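Local coordinates for DUF4848 domain-containing protein (Bacteroides thetaiotaomicron, PDB 4LB8) that is of unknown function, a DUF4848-family protein made with a signal sequence and found here as a two-chain assembly, at residues S62-M67 and A122-V127. Sequence-based numbering, arbitrary orientation.
Sequences SQMILM and ANEYFV
Q63 and M64, in the first turn of helix 63-80, meet E124 and V127 through their backbone N-H groups: the start of the helix packs against a 3-10 turn that runs through Y125, and the loop that follows it, within the DUF4848 region. Two bonds define this junction. Q63 N donates to V127 O at 3.2 Å with an N-H...O angle of 157°, whereas M64 N reaches E124 O at 3.1 Å from well above the carbonyl plane, at 141°. First-turn N-H groups lack acceptors within their own helix, so the 122-127 carbonyls supply them from outside. S62, at the N-cap position, turns its hydroxyl across the contact instead of capping: OG donates to Y125 O at 3.1 Å, also from above that carbonyl's plane.

Side-chain packing is close at two places, M64 against E124 and Y125, and Q63 against V127. With M64 CG anti to its backbone N (chi1 -168°), CG lies 3.6 Å from E124 CD and also meets Y125 CD1, while the selenium of this selenomethionine sits at the edge of the Y125 ring, 5.2 Å from its centroid, in a Met-aromatic contact. Elsewhere on the first turn, the Q63 chain, extended beyond CG, crosses V127 CG2, its CD 3.6 Å away, and NE2 continues to N128 O. E124 OE2 bonds OG1, and Y125 OH the backbone O, of T256 of the second subunit.

Contact is looser toward M67, whose CB comes no nearer than 4.4 Å to E124 OE1. A water bridges this side, donating weakly to Q63 O and, at 2.6 Å, to E124 OE1.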
loop_
_atom_site.group_PDB
_atom_site.type_symbol
_atom_site.label_atom_id
_atom_site.label_comp_id
_atom_site.label_asym_id
_atom_site.label_seq_id
_atom_site.Cartn_x
_atom_site.Cartn_y
_atom_site.Cartn_z
ATOM N N SER A 62 -18.381 31.280 1.353
ATOM C CA SER A 62 -18.540 30.103 0.520
ATOM C C SER A 62 -18.038 28.896 1.282
ATOM O O SER A 62 -17.482 29.046 2.382
ATOM C CB SER A 62 -17.810 30.261 -0.811
ATOM O OG SER A 62 -16.493 30.765 -0.661
ATOM N N GLN A 63 -18.252 27.690 0.709
ATOM C CA GLN A 63 -17.810 26.426 1.277
ATOM C C GLN A 63 -16.313 26.423 1.491
ATOM O O GLN A 63 -15.848 25.802 2.452
ATOM C CB GLN A 63 -18.225 25.271 0.398
ATOM C CG GLN A 63 -19.580 24.773 0.811
ATOM C CD GLN A 63 -19.958 23.515 0.125
ATOM O OE1 GLN A 63 -19.104 22.666 -0.199
ATOM N NE2 GLN A 63 -21.259 23.339 -0.033
HETATM N N MSE A 64 -15.569 27.171 0.646
HETATM C CA MSE A 64 -14.134 27.327 0.789
HETATM C C MSE A 64 -13.783 28.021 2.133
HETATM O O MSE A 64 -12.895 27.536 2.835
HETATM C CB MSE A 64 -13.550 28.096 -0.394
HETATM C CG MSE A 64 -12.036 28.025 -0.433
HETATM SE SE MSE A 64 -11.087 29.713 -0.117
HETATM C CE MSE A 64 -11.632 30.230 1.434
ATOM N N ILE A 65 -14.478 29.137 2.491
ATOM C CA ILE A 65 -14.241 29.888 3.742
ATOM C C ILE A 65 -14.548 28.980 4.938
ATOM O O ILE A 65 -13.786 28.976 5.911
ATOM C CB ILE A 65 -15.030 31.245 3.805
ATOM C CG1 ILE A 65 -14.766 32.169 2.570
ATOM C CG2 ILE A 65 -14.858 31.983 5.158
ATOM C CD1 ILE A 65 -13.344 32.870 2.447
ATOM N N LEU A 66 -15.618 28.171 4.834
ATOM C CA LEU A 66 -15.983 27.197 5.861
ATOM C C LEU A 66 -14.883 26.130 6.021
ATOM O O LEU A 66 -14.613 25.745 7.144
ATOM C CB LEU A 66 -17.338 26.539 5.531
ATOM C CG LEU A 66 -18.006 25.787 6.673
ATOM C CD1 LEU A 66 -18.447 26.738 7.774
ATOM C CD2 LEU A 66 -19.167 24.965 6.158
HETATM N N MSE A 67 -14.254 25.669 4.920
HETATM C CA MSE A 67 -13.162 24.683 4.916
HETATM C C MSE A 67 -11.932 25.271 5.607
HETATM O O MSE A 67 -11.301 24.581 6.411
HETATM C CB MSE A 67 -12.829 24.228 3.484
HETATM C CG MSE A 67 -11.843 23.048 3.414
HETATM SE SE MSE A 67 -12.464 21.432 4.311
HETATM C CE MSE A 67 -13.357 20.544 2.801
ATOM N N ALA A 122 -13.275 22.711 -7.543
ATOM C CA ALA A 122 -12.971 24.150 -7.616
ATOM C C ALA A 122 -14.234 25.005 -7.437
ATOM O O ALA A 122 -14.117 26.148 -7.055
ATOM C CB ALA A 122 -12.254 24.494 -8.912
ATOM N N ASN A 123 -15.429 24.416 -7.570
ATOM C CA ASN A 123 -16.693 25.133 -7.355
ATOM C C ASN A 123 -16.896 25.564 -5.880
ATOM O O ASN A 123 -17.780 26.383 -5.618
ATOM C CB ASN A 123 -17.871 24.301 -7.822
ATOM C CG ASN A 123 -18.070 24.379 -9.300
ATOM O OD1 ASN A 123 -17.677 25.343 -9.931
ATOM N ND2 ASN A 123 -18.720 23.395 -9.900
ATOM N N GLU A 124 -16.057 25.047 -4.943
ATOM C CA GLU A 124 -16.060 25.362 -3.507
ATOM C C GLU A 124 -15.955 26.887 -3.267
ATOM O O GLU A 124 -16.510 27.392 -2.290
ATOM C CB GLU A 124 -14.931 24.620 -2.765
ATOM C CG GLU A 124 -13.504 25.026 -3.135
ATOM C CD GLU A 124 -12.443 24.812 -2.071
ATOM O OE1 GLU A 124 -12.803 24.465 -0.922
ATOM O OE2 GLU A 124 -11.249 25.028 -2.378
ATOM N N TYR A 125 -15.285 27.609 -4.175
ATOM C CA TYR A 125 -15.134 29.058 -4.118
ATOM C C TYR A 125 -16.471 29.785 -4.258
ATOM O O TYR A 125 -16.608 30.882 -3.736
ATOM C CB TYR A 125 -14.194 29.542 -5.244
ATOM C CG TYR A 125 -12.808 28.940 -5.187
ATOM C CD1 TYR A 125 -11.974 29.164 -4.098
ATOM C CD2 TYR A 125 -12.301 28.208 -6.255
ATOM C CE1 TYR A 125 -10.716 28.573 -4.020
ATOM C CE2 TYR A 125 -11.027 27.648 -6.207
ATOM C CZ TYR A 125 -10.239 27.828 -5.085
ATOM O OH TYR A 125 -8.986 27.276 -5.026
ATOM N N PHE A 126 -17.442 29.211 -4.988
ATOM C CA PHE A 126 -18.667 29.945 -5.244
ATOM C C PHE A 126 -19.926 29.305 -4.642
ATOM O O PHE A 126 -20.868 30.056 -4.381
ATOM C CB PHE A 126 -18.848 30.161 -6.751
ATOM C CG PHE A 126 -17.661 30.726 -7.508
ATOM C CD1 PHE A 126 -17.107 31.950 -7.156
ATOM C CD2 PHE A 126 -17.140 30.062 -8.611
ATOM C CE1 PHE A 126 -16.029 32.491 -7.882
ATOM C CE2 PHE A 126 -16.075 30.609 -9.344
ATOM C CZ PHE A 126 -15.517 31.812 -8.968
ATOM N N VAL A 127 -19.950 27.960 -4.397
ATOM C CA VAL A 127 -21.108 27.295 -3.778
ATOM C C VAL A 127 -21.348 27.831 -2.357
ATOM O O VAL A 127 -20.398 28.163 -1.643
ATOM C CB VAL A 127 -21.076 25.736 -3.752
ATOM C CG1 VAL A 127 -21.295 25.136 -5.134
ATOM C CG2 VAL A 127 -19.812 25.189 -3.089
HETATM O O HOH W 1 -14.684 23.339 0.439
#